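PDB 2O8R: polyphosphate kinase from Porphyromonas gingivalis, which probably catalyses the reversible transfer of the terminal phosphate of ATP to a growing polyphosphate chain. Local coordinates for residues L546-K549 against N550-T553; L650-N653 against I654-R658. The protein carries 3 engineered substitutions. All coordinates share one frame; numbering follows the deposited sequence.

Interaction 1 (L546-K549 against N550-T553); sequences LQDK and NVIT
I552 meets the preceding turn in two ways: its backbone N donates to D548 O, at 3.0 Å from I552 N and nearly in line with the carbonyl, and its side chain packs on L546, with I552 CG1 3.7 Å from L546 CG. This is how the hydrocarbon end of I552 closes one side of the turn; F10 touches the same side chain from elsewhere in the chain.

D548 also acts through its carboxylate. With CG anti to its backbone N (chi1 -177°), OD2 swings forward to accept from V551 N at 2.9 Å, on the anti side of the oxygen and close to the carboxylate plane. The group is buried beside L623 and Y624, and the N-terminal end of the helix would probably stabilise its negative charge.

K549 begins the helix, its side chain leading out to the surface. T553 N makes the firm bond to its carbonyl, 3.0 Å from K549 O; T553 OG1 also donates, from the opposite face of the carbonyl plane, but is modelled so close that the length is doubtful. With OD2 taking the V551 N-H, D548 is the N-cap of helix 549-560, following strand 538-543 of the phospholipase D-like C-terminal domain.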
loop_
_atom_site.group_PDB
_atom_site.type_symbol
_atom_site.label_atom_id
_atom_site.label_comp_id
_atom_site.label_asym_id
_atom_site.label_seq_id
_atom_site.Cartn_x
_atom_site.Cartn_y
_atom_site.Cartn_z
ATOM N N LEU A 546 18.853 -27.023 5.256
ATOM C CA LEU A 546 19.048 -28.333 5.860
ATOM C C LEU A 546 19.605 -28.176 7.279
ATOM O O LEU A 546 20.710 -27.666 7.491
ATOM C CB LEU A 546 19.984 -29.186 5.007
ATOM C CG LEU A 546 20.282 -30.569 5.581
ATOM C CD1 LEU A 546 18.999 -31.328 5.797
ATOM C CD2 LEU A 546 21.225 -31.334 4.667
ATOM N N GLN A 547 18.832 -28.625 8.253
ATOM C CA GLN A 547 19.154 -28.341 9.632
ATOM C C GLN A 547 18.716 -29.485 10.553
ATOM O O GLN A 547 19.229 -29.616 11.665
ATOM C CB GLN A 547 18.492 -27.006 10.014
ATOM C CG GLN A 547 18.800 -26.458 11.392
ATOM C CD GLN A 547 17.801 -26.902 12.435
ATOM O OE1 GLN A 547 16.790 -27.534 12.120
ATOM N NE2 GLN A 547 18.078 -26.573 13.690
ATOM N N ASP A 548 17.780 -30.316 10.094
ATOM C CA ASP A 548 17.255 -31.385 10.938
ATOM C C ASP A 548 18.276 -32.459 11.266
ATOM O O ASP A 548 18.692 -33.207 10.384
ATOM C CB ASP A 548 16.035 -32.048 10.313
ATOM C CG ASP A 548 15.446 -33.119 11.216
ATOM O OD1 ASP A 548 14.766 -32.759 12.203
ATOM O OD2 ASP A 548 15.676 -34.319 10.960
ATOM N N LYS A 549 18.636 -32.555 12.548
ATOM C CA LYS A 549 19.644 -33.516 13.024
ATOM C C LYS A 549 19.407 -34.947 12.563
ATOM O O LYS A 549 20.358 -35.652 12.233
ATOM C CB LYS A 549 19.752 -33.503 14.550
ATOM C CG LYS A 549 20.628 -32.414 15.130
ATOM C CD LYS A 549 20.727 -32.592 16.639
ATOM C CE LYS A 549 21.177 -31.328 17.357
ATOM N NZ LYS A 549 20.103 -30.292 17.465
ATOM N N ASN A 550 18.150 -35.378 12.535
ATOM C CA ASN A 550 17.866 -36.757 12.172
ATOM C C ASN A 550 18.145 -37.061 10.721
ATOM O O ASN A 550 18.901 -37.980 10.421
ATOM C CB ASN A 550 16.459 -37.168 12.569
ATOM C CG ASN A 550 16.354 -37.495 14.043
ATOM O OD1 ASN A 550 17.082 -36.938 14.874
ATOM N ND2 ASN A 550 15.453 -38.412 14.381
ATOM N N VAL A 551 17.571 -36.269 9.825
ATOM C CA VAL A 551 17.778 -36.495 8.401
ATOM C C VAL A 551 19.252 -36.314 8.049
ATOM O O VAL A 551 19.782 -37.039 7.213
ATOM C CB VAL A 551 16.912 -35.576 7.517
ATOM C CG1 VAL A 551 16.833 -36.141 6.139
ATOM C CG2 VAL A 551 15.534 -35.487 8.059
ATOM N N ILE A 552 19.912 -35.361 8.696
ATOM C CA ILE A 552 21.324 -35.148 8.448
ATOM C C ILE A 552 22.102 -36.407 8.832
ATOM O O ILE A 552 22.982 -36.856 8.091
ATOM C CB ILE A 552 21.853 -33.888 9.158
ATOM C CG1 ILE A 552 21.192 -32.642 8.556
ATOM C CG2 ILE A 552 23.349 -33.775 8.983
ATOM C CD1 ILE A 552 21.681 -31.323 9.121
ATOM N N THR A 553 21.727 -37.018 9.951
ATOM C CA THR A 553 22.402 -38.229 10.413
ATOM C C THR A 553 22.225 -39.383 9.421
ATOM O O THR A 553 23.168 -40.121 9.139
ATOM C CB THR A 553 21.941 -38.644 11.834
ATOM O OG1 THR A 553 22.018 -37.518 12.721
ATOM C CG2 THR A 553 22.824 -39.727 12.371
#

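Interaction 2 (L650-N653 against I654-R658); sequences LRDN and IKACR
D652 reaches forward with its carboxylate, and the chain from I654 to A656 curls round OD2 in an Asx turn extended by two further bonds, where the chain leaves helix 636-651 and heads for strand 657-659. A single oxygen, OD2, receives all three backbone N-H groups; a chi1 of -176° brings it there by carrying CG to the far side from the backbone N and beside the carbonyl carbon. I654 comes first: its N lies 2.8 Å from D652 OD2, above the carboxylate plane, in a rather bent bond. The I654 side chain runs the other way, with CD1 4.0 Å from N653 CG. N653 spends its amide elsewhere, OD1 accepting from V676 N and ND2 donating to K674 O.

K655 N is next, 2.7 Å from D652 OD2 and the donor that uses the syn lone pair, near the plane of the carboxylate. Its aliphatic chain leads away, and NZ forms salt bridges with D592 and E27. At A656 the methyl points back toward the aspartate, CB standing 3.8 Å from D652 CB. The other carboxylate oxygen, OD1, takes the N-H of A678, so the buried group has backbone donors at both oxygens. The straightest of the three bonds to OD2 is that of A656 N, at 172° and 2.8 Å from D652 OD2, reaching it from the face opposite I654 N.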
loop_
_atom_site.group_PDB
_atom_site.type_symbol
_atom_site.label_atom_id
_atom_site.label_comp_id
_atom_site.label_asym_id
_atom_site.label_seq_id
_atom_site.Cartn_x
_atom_site.Cartn_y
_atom_site.Cartn_z
ATOM N N LEU A 650 24.583 -27.954 -11.098
ATOM C CA LEU A 650 25.817 -28.582 -10.583
ATOM C C LEU A 650 27.017 -28.361 -11.486
ATOM O O LEU A 650 28.145 -28.657 -11.094
ATOM C CB LEU A 650 25.635 -30.082 -10.364
ATOM C CG LEU A 650 24.774 -30.499 -9.180
ATOM C CD1 LEU A 650 24.635 -32.000 -9.240
ATOM C CD2 LEU A 650 25.373 -30.028 -7.840
ATOM N N ARG A 651 26.759 -27.841 -12.685
ATOM C CA ARG A 651 27.790 -27.558 -13.675
ATOM C C ARG A 651 28.236 -26.095 -13.595
ATOM O O ARG A 651 29.305 -25.750 -14.124
ATOM C CB ARG A 651 27.263 -27.881 -15.077
ATOM C CG ARG A 651 28.321 -28.220 -16.127
ATOM C CD ARG A 651 27.688 -28.446 -17.511
ATOM N NE ARG A 651 26.490 -29.283 -17.417
ATOM C CZ ARG A 651 25.500 -29.280 -18.304
ATOM N NH1 ARG A 651 25.558 -28.486 -19.367
ATOM N NH2 ARG A 651 24.446 -30.065 -18.128
ATOM N N ASP A 652 27.422 -25.253 -12.932
ATOM C CA ASP A 652 27.707 -23.817 -12.748
ATOM C C ASP A 652 29.100 -23.553 -12.219
ATOM O O ASP A 652 29.433 -23.964 -11.105
ATOM C CB ASP A 652 26.714 -23.171 -11.777
ATOM C CG ASP A 652 26.910 -21.644 -11.644
ATOM O OD1 ASP A 652 25.984 -20.906 -12.001
ATOM O OD2 ASP A 652 27.978 -21.166 -11.195
ATOM N N ASN A 653 29.900 -22.847 -13.009
ATOM C CA ASN A 653 31.220 -22.384 -12.556
ATOM C C ASN A 653 31.356 -20.870 -12.390
ATOM O O ASN A 653 32.482 -20.379 -12.301
ATOM C CB ASN A 653 32.318 -22.863 -13.510
ATOM C CG ASN A 653 31.958 -22.664 -14.968
ATOM O OD1 ASN A 653 31.099 -21.857 -15.307
ATOM N ND2 ASN A 653 32.614 -23.406 -15.840
ATOM N N ILE A 654 30.243 -20.129 -12.370
ATOM C CA ILE A 654 30.334 -18.665 -12.254
ATOM C C ILE A 654 29.804 -18.108 -10.932
ATOM O O ILE A 654 30.441 -17.264 -10.326
ATOM C CB ILE A 654 29.770 -17.918 -13.505
ATOM C CG1 ILE A 654 30.887 -17.674 -14.497
ATOM C CG2 ILE A 654 29.277 -16.541 -13.159
ATOM C CD1 ILE A 654 31.059 -18.757 -15.472
ATOM N N LYS A 655 28.663 -18.604 -10.478
ATOM C CA LYS A 655 28.061 -18.128 -9.233
ATOM C C LYS A 655 28.165 -19.149 -8.116
ATOM O O LYS A 655 28.260 -18.777 -6.947
ATOM C CB LYS A 655 26.587 -17.724 -9.444
ATOM C CG LYS A 655 26.414 -16.447 -10.291
ATOM C CD LYS A 655 27.339 -15.341 -9.791
ATOM C CE LYS A 655 27.311 -14.117 -10.676
ATOM N NZ LYS A 655 26.195 -13.189 -10.328
ATOM N N ALA A 656 28.143 -20.430 -8.486
ATOM C CA ALA A 656 28.098 -21.531 -7.519
ATOM C C ALA A 656 29.283 -21.529 -6.601
ATOM O O ALA A 656 30.418 -21.267 -7.020
ATOM C CB ALA A 656 28.010 -22.885 -8.219
ATOM N N CYS A 657 29.035 -21.823 -5.329
ATOM C CA CYS A 657 30.110 -21.961 -4.354
ATOM C C CYS A 657 30.009 -23.287 -3.607
ATOM O O CYS A 657 28.914 -23.732 -3.261
ATOM C CB CYS A 657 30.087 -20.797 -3.362
ATOM S SG CYS A 657 30.708 -19.235 -4.029
ATOM N N ARG A 658 31.154 -23.914 -3.362
ATOM C CA ARG A 658 31.198 -25.124 -2.579
ATOM C C ARG A 658 31.516 -24.672 -1.176
ATOM O O ARG A 658 32.178 -23.654 -0.978
ATOM C CB ARG A 658 32.216 -26.136 -3.121
ATOM C CG ARG A 658 33.649 -25.772 -2.875
ATOM C CD ARG A 658 34.609 -26.827 -3.409
ATOM N NE ARG A 658 35.956 -26.260 -3.514
ATOM C CZ ARG A 658 36.849 -26.268 -2.526
ATOM N NH1 ARG A 658 36.562 -26.847 -1.358
ATOM N NH2 ARG A 658 38.040 -25.710 -2.713
#

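Coming from the N terminus, the chain leaves strand 538-543, and interaction 1 closes the short turn into helix 549-560. About a hundred residues later interaction 2 closes the turn between helix 636-651 and strand 657-659. The two lie in series, neither nested nor crossed; their centres are 24 Å apart and their nearest atoms about 13 Å. What relates them is the nine-stranded mixed sheet to which strands 538-543 and 657-659 both belong. L650, at the end of helix 636-651, packs on Y538 and L540 of strand 538-543, and L546, just past that strand, makes backbone bonds to I572 and C574 beyond strand 564-569.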